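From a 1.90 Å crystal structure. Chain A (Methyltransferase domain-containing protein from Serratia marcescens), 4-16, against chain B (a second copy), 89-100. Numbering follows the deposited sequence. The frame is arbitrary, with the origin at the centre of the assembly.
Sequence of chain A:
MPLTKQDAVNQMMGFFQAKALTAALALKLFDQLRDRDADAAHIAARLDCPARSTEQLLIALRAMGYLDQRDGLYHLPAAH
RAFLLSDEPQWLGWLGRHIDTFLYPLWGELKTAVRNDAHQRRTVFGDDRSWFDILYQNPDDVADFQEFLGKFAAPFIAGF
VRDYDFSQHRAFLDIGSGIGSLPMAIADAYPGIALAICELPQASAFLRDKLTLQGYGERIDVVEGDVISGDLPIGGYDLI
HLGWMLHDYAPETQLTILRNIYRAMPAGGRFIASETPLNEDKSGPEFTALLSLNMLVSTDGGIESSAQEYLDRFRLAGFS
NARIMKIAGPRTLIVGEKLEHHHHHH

Chain A (4-16) TKQDAVNQMMGFF
Chain B 89-100: PQWLGWLGRHID

Helix 5-12 of chain A lies beside helix 93-100 of chain B, running the same way. The N-to-C directions differ by 5°, and the axes come within 11.0 Å. CA atoms pair Lys5(A) with Gln90(B) at 8.0 Å, Val9(A) with Leu92(B) at 7.8 Å, and Met12(A) with Gly96(B) at 7.3 Å. Both helices have ordinary helical phi/psi; outside them, Trp91(B) is extended at -60/133, Leu92(B) is -92/6 and Met13(A) is -95/3. No hydrogen bond crosses; the contact is mostly apolar packing.

Leu92(B), the N-cap residue (chi1 m, chi2 t), is a large bump. Its CD1 lies 3.7 Å from Ala8(A) CB, against the short side chain of Ala8(A), and its CD2 lies 3.7 Å from Val9(A) CG2 (chi1 t). Met12(A) (m, t, p) is the answering bump. Its CE reaches the backbone at Gly96(B), 3.4 Å from Gly96(B) N, where no side chain stands, and sits 3.6 Å from Leu95(B) CD2 (t, p).

Ile99(B) (m, t) fills the hollow near the end of the chain A helix. Its CD1 is 3.7 Å from both Met12(A) CB and Met13(A) SD (m, m, m). Its CG2 meets Phe15(A) CE1 (chi1 p) obliquely at 3.6 Å. Met12(A) O is buried here without a polar partner.

At the N-terminal end of the chain A helix, extended Lys5(A) (all t) brings NZ within 3.6 Å of Gln90(B) NE2.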

# COMPACT_ATOMS: atom_id res chain seq x y z
N THR A 4 -17.48 4.13 4.18
CA THR A 4 -17.49 5.02 5.34
C THR A 4 -16.09 5.53 5.65
O THR A 4 -15.09 5.10 5.06
CB THR A 4 -18.04 4.33 6.60
OG1 THR A 4 -17.07 3.38 7.07
CG2 THR A 4 -19.35 3.62 6.32
N LYS A 5 -16.05 6.43 6.63
CA LYS A 5 -14.79 7.06 7.02
C LYS A 5 -13.76 6.02 7.43
O LYS A 5 -12.57 6.16 7.14
CB LYS A 5 -15.04 8.07 8.15
CG LYS A 5 -13.78 8.70 8.76
CD LYS A 5 -14.07 9.38 10.11
CE LYS A 5 -12.78 9.60 10.92
NZ LYS A 5 -12.92 10.47 12.14
N GLN A 6 -14.21 4.95 8.10
CA GLN A 6 -13.29 3.92 8.56
C GLN A 6 -12.63 3.21 7.39
O GLN A 6 -11.45 2.86 7.46
CB GLN A 6 -14.01 2.90 9.45
CG GLN A 6 -13.03 1.99 10.22
CD GLN A 6 -11.96 2.77 10.99
OE1 GLN A 6 -10.76 2.47 10.90
NE2 GLN A 6 -12.39 3.76 11.75
N ASP A 7 -13.39 2.96 6.32
CA ASP A 7 -12.84 2.33 5.11
C ASP A 7 -11.73 3.18 4.51
O ASP A 7 -10.64 2.69 4.21
CB ASP A 7 -13.95 2.12 4.08
CG ASP A 7 -14.98 1.11 4.53
OD1 ASP A 7 -14.57 -0.01 4.90
OD2 ASP A 7 -16.19 1.44 4.52
N ALA A 8 -12.01 4.47 4.31
CA ALA A 8 -10.99 5.34 3.74
C ALA A 8 -9.73 5.34 4.59
O ALA A 8 -8.62 5.22 4.07
CB ALA A 8 -11.56 6.75 3.57
N VAL A 9 -9.90 5.40 5.92
CA VAL A 9 -8.76 5.38 6.83
C VAL A 9 -8.02 4.06 6.70
O VAL A 9 -6.79 4.03 6.62
CB VAL A 9 -9.22 5.61 8.28
CG1 VAL A 9 -8.09 5.30 9.27
CG2 VAL A 9 -9.75 7.03 8.48
N ASN A 10 -8.77 2.94 6.69
CA ASN A 10 -8.16 1.63 6.49
C ASN A 10 -7.31 1.60 5.22
O ASN A 10 -6.18 1.10 5.22
CB ASN A 10 -9.25 0.56 6.42
CG ASN A 10 -9.82 0.20 7.79
OD1 ASN A 10 -9.17 0.42 8.81
ND2 ASN A 10 -11.04 -0.30 7.82
N GLN A 11 -7.85 2.15 4.13
CA GLN A 11 -7.08 2.07 2.88
C GLN A 11 -5.93 3.06 2.85
O GLN A 11 -4.86 2.74 2.32
CB GLN A 11 -8.00 2.25 1.69
CG GLN A 11 -9.06 1.20 1.62
CD GLN A 11 -9.63 1.05 0.24
OE1 GLN A 11 -10.66 1.65 -0.09
NE2 GLN A 11 -8.95 0.26 -0.60
N MET A 12 -6.10 4.26 3.42
CA MET A 12 -4.99 5.20 3.49
C MET A 12 -3.81 4.63 4.29
O MET A 12 -2.67 5.02 4.05
CB MET A 12 -5.45 6.53 4.10
CG MET A 12 -6.40 7.34 3.22
SD MET A 12 -7.32 8.60 4.15
CE MET A 12 -5.97 9.64 4.68
N MET A 13 -4.07 3.70 5.21
CA MET A 13 -3.02 3.06 6.01
C MET A 13 -2.55 1.74 5.42
O MET A 13 -1.71 1.07 6.03
CB MET A 13 -3.51 2.80 7.44
CG MET A 13 -4.19 3.98 8.07
SD MET A 13 -3.05 5.35 8.18
CE MET A 13 -2.27 4.88 9.72
N GLY A 14 -3.08 1.35 4.26
CA GLY A 14 -2.74 0.07 3.66
C GLY A 14 -1.30 -0.06 3.21
O GLY A 14 -0.87 -1.19 2.90
N PHE A 15 -0.55 1.05 3.15
CA PHE A 15 0.89 0.93 2.96
C PHE A 15 1.56 0.22 4.14
O PHE A 15 2.64 -0.37 3.95
CB PHE A 15 1.54 2.31 2.68
CG PHE A 15 1.48 3.28 3.85
CD1 PHE A 15 0.34 4.02 4.09
CD2 PHE A 15 2.57 3.44 4.70
CE1 PHE A 15 0.27 4.89 5.18
CE2 PHE A 15 2.51 4.32 5.79
CZ PHE A 15 1.34 5.03 6.02
N PHE A 16 0.92 0.19 5.32
CA PHE A 16 1.41 -0.63 6.43
C PHE A 16 1.56 -2.09 6.03
O PHE A 16 2.63 -2.69 6.19
CB PHE A 16 0.47 -0.56 7.64
CG PHE A 16 0.54 0.70 8.43
CD1 PHE A 16 1.30 1.78 8.01
CD2 PHE A 16 -0.17 0.81 9.63
CE1 PHE A 16 1.35 2.95 8.75
CE2 PHE A 16 -0.11 1.97 10.39
CZ PHE A 16 0.65 3.05 9.95
N PRO B 89 -16.38 18.55 9.23
CA PRO B 89 -15.66 18.23 10.47
C PRO B 89 -14.88 16.92 10.40
O PRO B 89 -13.80 16.82 11.00
CB PRO B 89 -16.77 18.19 11.52
CG PRO B 89 -18.06 18.07 10.75
CD PRO B 89 -17.81 18.80 9.46
N GLN B 90 -15.37 15.93 9.64
CA GLN B 90 -14.75 14.61 9.58
C GLN B 90 -13.70 14.48 8.47
O GLN B 90 -13.30 13.35 8.16
CB GLN B 90 -15.82 13.55 9.38
CG GLN B 90 -16.88 13.57 10.44
CD GLN B 90 -16.87 12.30 11.24
OE1 GLN B 90 -17.56 11.33 10.89
NE2 GLN B 90 -16.07 12.27 12.30
N TRP B 91 -13.24 15.59 7.90
CA TRP B 91 -12.31 15.57 6.78
C TRP B 91 -11.01 14.87 7.14
O TRP B 91 -10.41 15.14 8.19
CB TRP B 91 -12.01 17.01 6.33
CG TRP B 91 -11.11 17.16 5.13
CD1 TRP B 91 -11.29 16.63 3.87
CD2 TRP B 91 -9.92 17.94 5.07
NE1 TRP B 91 -10.26 17.03 3.05
CE2 TRP B 91 -9.41 17.83 3.76
CE3 TRP B 91 -9.21 18.70 6.00
CZ2 TRP B 91 -8.24 18.47 3.36
CZ3 TRP B 91 -8.06 19.33 5.61
CH2 TRP B 91 -7.58 19.21 4.30
N LEU B 92 -10.57 13.97 6.26
CA LEU B 92 -9.38 13.16 6.49
C LEU B 92 -8.10 13.79 5.95
O LEU B 92 -7.04 13.15 6.00
CB LEU B 92 -9.59 11.76 5.89
CG LEU B 92 -10.63 10.88 6.60
CD1 LEU B 92 -10.83 9.52 5.90
CD2 LEU B 92 -10.27 10.68 8.06
N GLY B 93 -8.16 15.02 5.44
CA GLY B 93 -6.95 15.68 4.96
C GLY B 93 -5.83 15.68 5.99
O GLY B 93 -4.66 15.51 5.64
N TRP B 94 -6.17 15.86 7.27
CA TRP B 94 -5.16 15.82 8.32
C TRP B 94 -4.38 14.51 8.29
O TRP B 94 -3.15 14.50 8.40
CB TRP B 94 -5.83 16.01 9.68
CG TRP B 94 -6.71 14.84 10.11
CD1 TRP B 94 -8.05 14.67 9.85
CD2 TRP B 94 -6.32 13.70 10.90
NE1 TRP B 94 -8.50 13.50 10.42
CE2 TRP B 94 -7.45 12.88 11.06
CE3 TRP B 94 -5.11 13.29 11.46
CZ2 TRP B 94 -7.42 11.68 11.76
CZ3 TRP B 94 -5.07 12.10 12.16
CH2 TRP B 94 -6.22 11.31 12.30
N LEU B 95 -5.08 13.38 8.12
CA LEU B 95 -4.39 12.10 8.09
C LEU B 95 -3.58 11.95 6.81
O LEU B 95 -2.43 11.49 6.84
CB LEU B 95 -5.40 10.96 8.22
CG LEU B 95 -4.83 9.54 8.14
CD1 LEU B 95 -3.83 9.27 9.26
CD2 LEU B 95 -5.97 8.53 8.14
N GLY B 96 -4.15 12.34 5.68
CA GLY B 96 -3.40 12.27 4.43
C GLY B 96 -2.09 13.02 4.50
O GLY B 96 -1.05 12.52 4.05
N ARG B 97 -2.11 14.22 5.09
CA ARG B 97 -0.88 15.00 5.21
C ARG B 97 0.11 14.32 6.14
O ARG B 97 1.30 14.24 5.82
CB ARG B 97 -1.20 16.42 5.70
CG ARG B 97 -0.95 17.51 4.68
CD ARG B 97 -0.68 18.85 5.36
NE ARG B 97 -1.45 18.97 6.60
CZ ARG B 97 -2.75 19.27 6.65
NH1 ARG B 97 -3.44 19.49 5.54
NH2 ARG B 97 -3.37 19.36 7.83
N HIS B 98 -0.36 13.82 7.28
CA HIS B 98 0.52 13.06 8.17
C HIS B 98 1.12 11.86 7.44
O HIS B 98 2.33 11.59 7.56
CB HIS B 98 -0.26 12.63 9.41
CG HIS B 98 0.55 11.91 10.44
ND1 HIS B 98 1.60 12.50 11.11
CD2 HIS B 98 0.44 10.66 10.94
CE1 HIS B 98 2.11 11.64 11.97
NE2 HIS B 98 1.43 10.51 11.88
N ILE B 99 0.32 11.14 6.64
CA ILE B 99 0.85 10.01 5.87
C ILE B 99 1.87 10.48 4.86
O ILE B 99 2.98 9.94 4.76
CB ILE B 99 -0.29 9.22 5.19
CG1 ILE B 99 -1.08 8.38 6.21
CG2 ILE B 99 0.27 8.30 4.09
CD1 ILE B 99 -2.51 8.06 5.76
N ASP B 100 1.53 11.52 4.09
CA ASP B 100 2.40 12.00 3.02
C ASP B 100 3.73 12.54 3.53
O ASP B 100 4.79 12.27 2.94
CB ASP B 100 1.68 13.08 2.22
CG ASP B 100 0.62 12.51 1.31
OD1 ASP B 100 0.68 11.29 1.02
OD2 ASP B 100 -0.28 13.27 0.90